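Local coordinates for protein nisin leader peptide-processing serine protease NisP (Lactococcus lactis subsp. lactis, PDB 4MZD) that removes the leader peptide from the lantibiotic precursor of nisin, probably as a subtilisin-like serine endopeptidase of the S8 family, at residues 221-224 and 225-229; 230-233 and 234-238. All coordinates share one frame; numbering follows the deposited sequence. Where two conformers were deposited one is given.

Contact 1: 221-224 and 225-229; sequences DYQE and YLNYK
The amide N of L226 donates to the carbonyl O of Y222 at 2.8 Å, the shortest polar bond here. It lies in the first turn of helix 222-238. Three more i to i+4 backbone bonds run beside it, Y225 to D221, N227 to Q223 and Y228 to E224. The Y225 N to D221 O bond is the longest of them at 3.3 Å.

The same pair, Y222 and L226, also packs side chain on side chain. CG of Y222 lies anti to its own N (chi1 -167°), which swings the ring along the helix beside L226. The branch point of L226 then sits over the ring face. Its CG is 3.9 Å from the ring centroid, only 11° off the normal, in a CH-pi contact. CD1 reaches the CE2 side of the ring, while CD2 lies 3.6 Å from CZ of Y222. Y225 meets this ring on its CE1 side, with Y225 CD2 3.5 Å from Y222 CE1. The two ring planes are 22° apart but slid past each other, so they hardly overlap.

On another side of the turn, the bent chain of Q223 brings its NE2 to OD1 of N227. That bond is weak, 3.1 Å long and far from straight. It is also doubtful, since it belongs to one of two positions of N227.

D221 occupies the N-cap position, but its side chain makes no capping bond and leads away from 225-229 to partners within the protein. It forms a salt bridge with R482 and takes hydrogen bonds from Y215 and the backbone of M210. E224 bonds to S183 and Q207, and the hydroxyl of Y228 also meets Q207. The inner face of these turns thus rests on strand 200-210, with Y228 touching helix 183-195 and Y225 reaching strand 275-278.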
ATOM      1  N   ASP A 221      12.798 -19.412   0.404  1.00 11.41           N
ATOM      2  CA  ASP A 221      12.874 -17.951   0.432  1.00 11.14           C
ATOM      3  C   ASP A 221      13.061 -17.375   1.832  1.00 10.83           C
ATOM      4  O   ASP A 221      12.828 -16.186   2.049  1.00 10.90           O
ATOM      5  CB  ASP A 221      11.609 -17.353  -0.186  1.00 11.20           C
ATOM      6  CG  ASP A 221      11.336 -17.879  -1.573  1.00 11.02           C
ATOM      7  OD1 ASP A 221      12.291 -17.989  -2.375  1.00 11.93           O
ATOM      8  OD2 ASP A 221      10.156 -18.182  -1.866  1.00 11.49           O
ATOM      9  N   TYR A 222      13.506 -18.190   2.782  1.00 11.54           N
ATOM     10  CA  TYR A 222      13.569 -17.725   4.162  1.00 12.08           C
ATOM     11  C   TYR A 222      14.536 -16.560   4.365  1.00 11.43           C
ATOM     12  O   TYR A 222      14.283 -15.691   5.195  1.00 11.51           O
ATOM     13  CB  TYR A 222      13.910 -18.881   5.106  1.00 12.71           C
ATOM     14  CG  TYR A 222      13.705 -18.590   6.581  1.00 12.95           C
ATOM     15  CD1 TYR A 222      12.558 -17.951   7.044  1.00 13.54           C
ATOM     16  CD2 TYR A 222      14.652 -18.987   7.513  1.00 14.03           C
ATOM     17  CE1 TYR A 222      12.368 -17.709   8.402  1.00 12.95           C
ATOM     18  CE2 TYR A 222      14.476 -18.750   8.861  1.00 14.29           C
ATOM     19  CZ  TYR A 222      13.340 -18.109   9.302  1.00 13.94           C
ATOM     20  OH  TYR A 222      13.190 -17.901  10.658  1.00 15.17           O
ATOM     21  N   GLN A 223      15.634 -16.518   3.614  1.00 12.13           N
ATOM     22  CA  GLN A 223      16.568 -15.407   3.773  1.00 12.82           C
ATOM     23  C   GLN A 223      15.905 -14.065   3.469  1.00 12.33           C
ATOM     24  O   GLN A 223      16.109 -13.100   4.200  1.00 12.09           O
ATOM     25  CB  GLN A 223      17.830 -15.586   2.926  1.00 14.86           C
ATOM     26  CG  GLN A 223      18.862 -14.477   3.141  1.00 16.97           C
ATOM     27  CD  GLN A 223      19.436 -14.465   4.547  1.00 18.24           C
ATOM     28  OE1 GLN A 223      20.286 -15.284   4.881  1.00 19.19           O
ATOM     29  NE2 GLN A 223      18.977 -13.536   5.376  1.00 19.04           N
ATOM     30  N   GLU A 224      15.123 -13.995   2.393  1.00 12.25           N
ATOM     31  CA  GLU A 224      14.415 -12.753   2.089  1.00 11.90           C
ATOM     32  C   GLU A 224      13.466 -12.388   3.222  1.00 11.44           C
ATOM     33  O   GLU A 224      13.350 -11.224   3.599  1.00 11.77           O
ATOM     34  CB  GLU A 224      13.619 -12.852   0.791  1.00 12.30           C
ATOM     35  CG  GLU A 224      14.441 -12.878  -0.481  1.00 13.59           C
ATOM     36  CD  GLU A 224      13.570 -12.655  -1.702  1.00 13.67           C
ATOM     37  OE1 GLU A 224      13.197 -11.492  -1.964  1.00 13.58           O
ATOM     38  OE2 GLU A 224      13.230 -13.642  -2.387  1.00 15.11           O
ATOM     39  N   TYR A 225      12.770 -13.392   3.751  1.00 11.08           N
ATOM     40  CA  TYR A 225      11.854 -13.174   4.859  1.00 10.74           C
ATOM     41  C   TYR A 225      12.604 -12.574   6.045  1.00 10.65           C
ATOM     42  O   TYR A 225      12.152 -11.601   6.653  1.00 10.50           O
ATOM     43  CB  TYR A 225      11.182 -14.495   5.231  1.00 10.97           C
ATOM     44  CG  TYR A 225      10.250 -14.456   6.418  1.00 11.02           C
ATOM     45  CD1 TYR A 225       8.893 -14.220   6.253  1.00 11.54           C
ATOM     46  CD2 TYR A 225      10.718 -14.704   7.702  1.00 13.01           C
ATOM     47  CE1 TYR A 225       8.033 -14.213   7.336  1.00 13.41           C
ATOM     48  CE2 TYR A 225       9.865 -14.690   8.784  1.00 14.02           C
ATOM     49  CZ  TYR A 225       8.526 -14.448   8.597  1.00 15.35           C
ATOM     50  OH  TYR A 225       7.674 -14.439   9.676  1.00 18.37           O
ATOM     51  N   LEU A 226      13.759 -13.148   6.368  1.00 10.18           N
ATOM     52  CA  LEU A 226      14.564 -12.647   7.480  1.00 10.57           C
ATOM     53  C   LEU A 226      15.061 -11.224   7.244  1.00 11.22           C
ATOM     54  O   LEU A 226      15.198 -10.440   8.182  1.00 11.20           O
ATOM     55  CB  LEU A 226      15.750 -13.571   7.741  1.00 11.22           C
ATOM     56  CG  LEU A 226      15.391 -14.932   8.322  1.00 11.99           C
ATOM     57  CD1 LEU A 226      16.660 -15.742   8.467  1.00 13.40           C
ATOM     58  CD2 LEU A 226      14.673 -14.794   9.661  1.00 13.15           C
ATOM     59  N   ASN A 227      15.356 -10.894   5.992  0.67 10.92           N
ATOM     60  CA  ASN A 227      15.791  -9.541   5.657  0.67 11.12           C
ATOM     61  C   ASN A 227      14.676  -8.514   5.862  0.67 10.83           C
ATOM     62  O   ASN A 227      14.920  -7.414   6.365  0.67 11.62           O
ATOM     63  CB  ASN A 227      16.342  -9.488   4.232  0.67 11.55           C
ATOM     64  CG  ASN A 227      17.640 -10.256   4.080  0.67 12.10           C
ATOM     65  OD1 ASN A 227      18.307 -10.571   5.065  0.67 13.14           O
ATOM     66  ND2 ASN A 227      18.012 -10.550   2.838  0.67 12.73           N
ATOM     67  N   TYR A 228      13.453  -8.871   5.482  1.00 10.78           N
ATOM     68  CA  TYR A 228      12.306  -8.029   5.799  1.00 10.31           C
ATOM     69  C   TYR A 228      12.141  -7.925   7.304  1.00 10.18           C
ATOM     70  O   TYR A 228      11.888  -6.842   7.833  1.00 10.90           O
ATOM     71  CB  TYR A 228      11.009  -8.592   5.244  1.00 10.78           C
ATOM     72  CG  TYR A 228      10.699  -8.266   3.808  1.00 10.70           C
ATOM     73  CD1 TYR A 228      10.484  -9.280   2.889  1.00 11.18           C
ATOM     74  CD2 TYR A 228      10.578  -6.951   3.376  1.00 11.77           C
ATOM     75  CE1 TYR A 228      10.174  -9.003   1.574  1.00 11.96           C
ATOM     76  CE2 TYR A 228      10.268  -6.659   2.060  1.00 12.09           C
ATOM     77  CZ  TYR A 228      10.065  -7.688   1.166  1.00 11.49           C
ATOM     78  OH  TYR A 228       9.761  -7.381  -0.145  1.00 12.72           O
ATOM     79  N   LYS A 229      12.246  -9.059   7.995  1.00 10.61           N
ATOM     80  CA  LYS A 229      12.020  -9.052   9.432  1.00 11.09           C
ATOM     81  C   LYS A 229      12.983  -8.093  10.123  1.00 11.31           C
ATOM     82  O   LYS A 229      12.588  -7.330  10.999  1.00 11.77           O
ATOM     83  CB  LYS A 229      12.152 -10.453  10.024  1.00 12.67           C
ATOM     84  CG  LYS A 229      11.654 -10.532  11.457  1.00 14.60           C
ATOM     85  CD  LYS A 229      12.223 -11.728  12.185  1.00 17.33           C
ATOM     86  CE  LYS A 229      11.744 -13.022  11.583  1.00 18.00           C
ATOM     87  NZ  LYS A 229      12.125 -14.136  12.492  1.00 18.04           N
TER

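Contact 2: 230-233 and 234-238; sequences SAIN and YATAK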
ATOM      1  N   SER A 230      14.247  -8.136   9.723  1.00 11.33           N
ATOM      2  CA  SER A 230      15.251  -7.262  10.310  1.00 11.85           C
ATOM      3  C   SER A 230      14.923  -5.786  10.065  1.00 11.47           C
ATOM      4  O   SER A 230      15.057  -4.950  10.960  1.00 11.83           O
ATOM      5  CB  SER A 230      16.631  -7.599   9.743  1.00 12.97           C
ATOM      6  OG  SER A 230      17.629  -6.797  10.339  1.00 15.09           O
ATOM      7  N   ALA A 231      14.495  -5.468   8.848  1.00 11.26           N
ATOM      8  CA  ALA A 231      14.164  -4.088   8.515  1.00 11.32           C
ATOM      9  C   ALA A 231      12.945  -3.601   9.297  1.00 11.04           C
ATOM     10  O   ALA A 231      12.916  -2.465   9.789  1.00 11.69           O
ATOM     11  CB  ALA A 231      13.943  -3.938   7.012  1.00 12.02           C
ATOM     12  N   ILE A 232      11.942  -4.459   9.414  0.56 11.13           N
ATOM     13  CA  ILE A 232      10.733  -4.126  10.153  0.56 11.66           C
ATOM     14  C   ILE A 232      10.999  -3.981  11.650  0.56 11.89           C
ATOM     15  O   ILE A 232      10.457  -3.085  12.300  0.56 12.87           O
ATOM     16  CB  ILE A 232       9.632  -5.160   9.878  0.56 12.64           C
ATOM     17  CG1 ILE A 232       9.134  -4.994   8.444  0.56 13.35           C
ATOM     18  CG2 ILE A 232       8.484  -5.020  10.869  0.56 13.74           C
ATOM     19  CD1 ILE A 232       8.396  -6.183   7.927  0.56 14.34           C
ATOM     20  N   ASN A 233      11.841  -4.854  12.195  1.00 11.90           N
ATOM     21  CA  ASN A 233      12.240  -4.735  13.591  1.00 13.39           C
ATOM     22  C   ASN A 233      12.971  -3.428  13.837  1.00 13.02           C
ATOM     23  O   ASN A 233      12.788  -2.792  14.866  1.00 13.31           O
ATOM     24  CB  ASN A 233      13.112  -5.916  14.011  1.00 15.49           C
ATOM     25  CG  ASN A 233      12.305  -7.173  14.254  1.00 18.39           C
ATOM     26  OD1 ASN A 233      11.099  -7.113  14.492  1.00 20.63           O
ATOM     27  ND2 ASN A 233      12.967  -8.320  14.207  1.00 19.04           N
ATOM     28  N   TYR A 234      13.796  -3.030  12.878  1.00 12.67           N
ATOM     29  CA  TYR A 234      14.510  -1.771  12.991  1.00 13.15           C
ATOM     30  C   TYR A 234      13.543  -0.592  12.970  1.00 12.67           C
ATOM     31  O   TYR A 234      13.642   0.323  13.785  1.00 13.59           O
ATOM     32  CB  TYR A 234      15.533  -1.637  11.872  1.00 13.41           C
ATOM     33  CG  TYR A 234      16.320  -0.361  11.963  1.00 14.36           C
ATOM     34  CD1 TYR A 234      17.318  -0.215  12.919  1.00 16.03           C
ATOM     35  CD2 TYR A 234      16.058   0.706  11.108  1.00 14.57           C
ATOM     36  CE1 TYR A 234      18.036   0.949  13.021  1.00 16.65           C
ATOM     37  CE2 TYR A 234      16.784   1.881  11.200  1.00 15.21           C
ATOM     38  CZ  TYR A 234      17.775   1.994  12.163  1.00 16.10           C
ATOM     39  OH  TYR A 234      18.517   3.145  12.293  1.00 17.34           O
ATOM     40  N   ALA A 235      12.600  -0.616  12.037  1.00 11.50           N
ATOM     41  CA  ALA A 235      11.608   0.450  11.954  1.00 11.63           C
ATOM     42  C   ALA A 235      10.849   0.556  13.272  1.00 11.43           C
ATOM     43  O   ALA A 235      10.636   1.649  13.789  1.00 11.99           O
ATOM     44  CB  ALA A 235      10.653   0.192  10.794  1.00 12.78           C
ATOM     45  N   THR A 236      10.450  -0.584  13.822  1.00 12.02           N
ATOM     46  CA  THR A 236       9.787  -0.605  15.114  1.00 13.39           C
ATOM     47  C   THR A 236      10.658   0.004  16.213  1.00 14.50           C
ATOM     48  O   THR A 236      10.180   0.810  17.014  1.00 15.44           O
ATOM     49  CB  THR A 236       9.405  -2.037  15.492  1.00 13.98           C
ATOM     50  OG1 THR A 236       8.488  -2.536  14.512  1.00 13.94           O
ATOM     51  CG2 THR A 236       8.754  -2.080  16.859  1.00 15.25           C
ATOM     52  N   ALA A 237      11.935  -0.373  16.248  1.00 15.29           N
ATOM     53  CA  ALA A 237      12.866   0.158  17.246  1.00 16.70           C
ATOM     54  C   ALA A 237      12.961   1.681  17.154  1.00 17.65           C
ATOM     55  O   ALA A 237      13.170   2.356  18.158  1.00 19.52           O
ATOM     56  CB  ALA A 237      14.241  -0.473  17.077  1.00 17.37           C
ATOM     57  N   LYS A 238      12.808   2.214  15.946  1.00 16.35           N
ATOM     58  CA  LYS A 238      12.879   3.654  15.710  1.00 16.05           C
ATOM     59  C   LYS A 238      11.556   4.358  15.997  1.00 16.09           C
ATOM     60  O   LYS A 238      11.493   5.586  16.008  1.00 18.18           O
ATOM     61  CB  LYS A 238      13.304   3.938  14.266  1.00 17.33           C
ATOM     62  CG  LYS A 238      14.706   3.461  13.913  1.00 19.38           C
ATOM     63  CD  LYS A 238      15.778   4.392  14.458  1.00 21.52           C
ATOM     64  CE  LYS A 238      15.773   5.726  13.732  1.00 22.98           C
ATOM     65  NZ  LYS A 238      16.909   6.601  14.147  1.00 24.06           N
TER
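In T236, OG1 stands beside the backbone N (chi1 -62°), which points the hydroxyl back along the helix to the carbonyl O of I232. The CG2 methyl takes the position anti to N. OG1 and I232 O are 3.0 Å apart, although the destination of the hydroxyl proton is not settled. The amide N of T236 donates to that same oxygen at 2.9 Å. The bond is nearly straight, 166° at the hydrogen.

Y234 has its CG anti to N (chi1 -179°), and its ring runs on along the helix, leaving little ring contact with 230-233. CG of K238 lies over one ring face, toward the rim. CB of Y234 rests 3.4 Å from the O of A231. The hydroxyl bonds to D195 of helix 183-195. A231 and A235 pack against that same helix, touching A187 and I190. I232 turns to P279, F282 and V285.

Three other backbone bonds complete the i to i+4 set, Y234 to S230, A235 to A231 and A237 to N233. Cohesion between 230-233 and 234-238 is therefore mostly main-chain bonding. The small side chains of A231 and A235 are consistent with close approach of helix 183-195. The Y234 hydroxyl and I232 side chain find partners beyond these two turns.

In the fold
Contacts 1 and 2 follow one another along helix 222-238, their centres about 14 Å apart. Each is partly buried, with one face of the helix packed against the rest of the subtilase domain and another toward the surface. Contact 1, at the N-terminal end, is rich in aromatic and polar side chains, and these meet each other as well as strand 200-210 and the segment around R482. Contact 2 includes three alanines, leans mainly on helix 183-195, and depends more on the backbone. Helix 183-195 and F282 touch both parts. The two contacts are structural packing, away from the predicted triad of D100, H147 and S353.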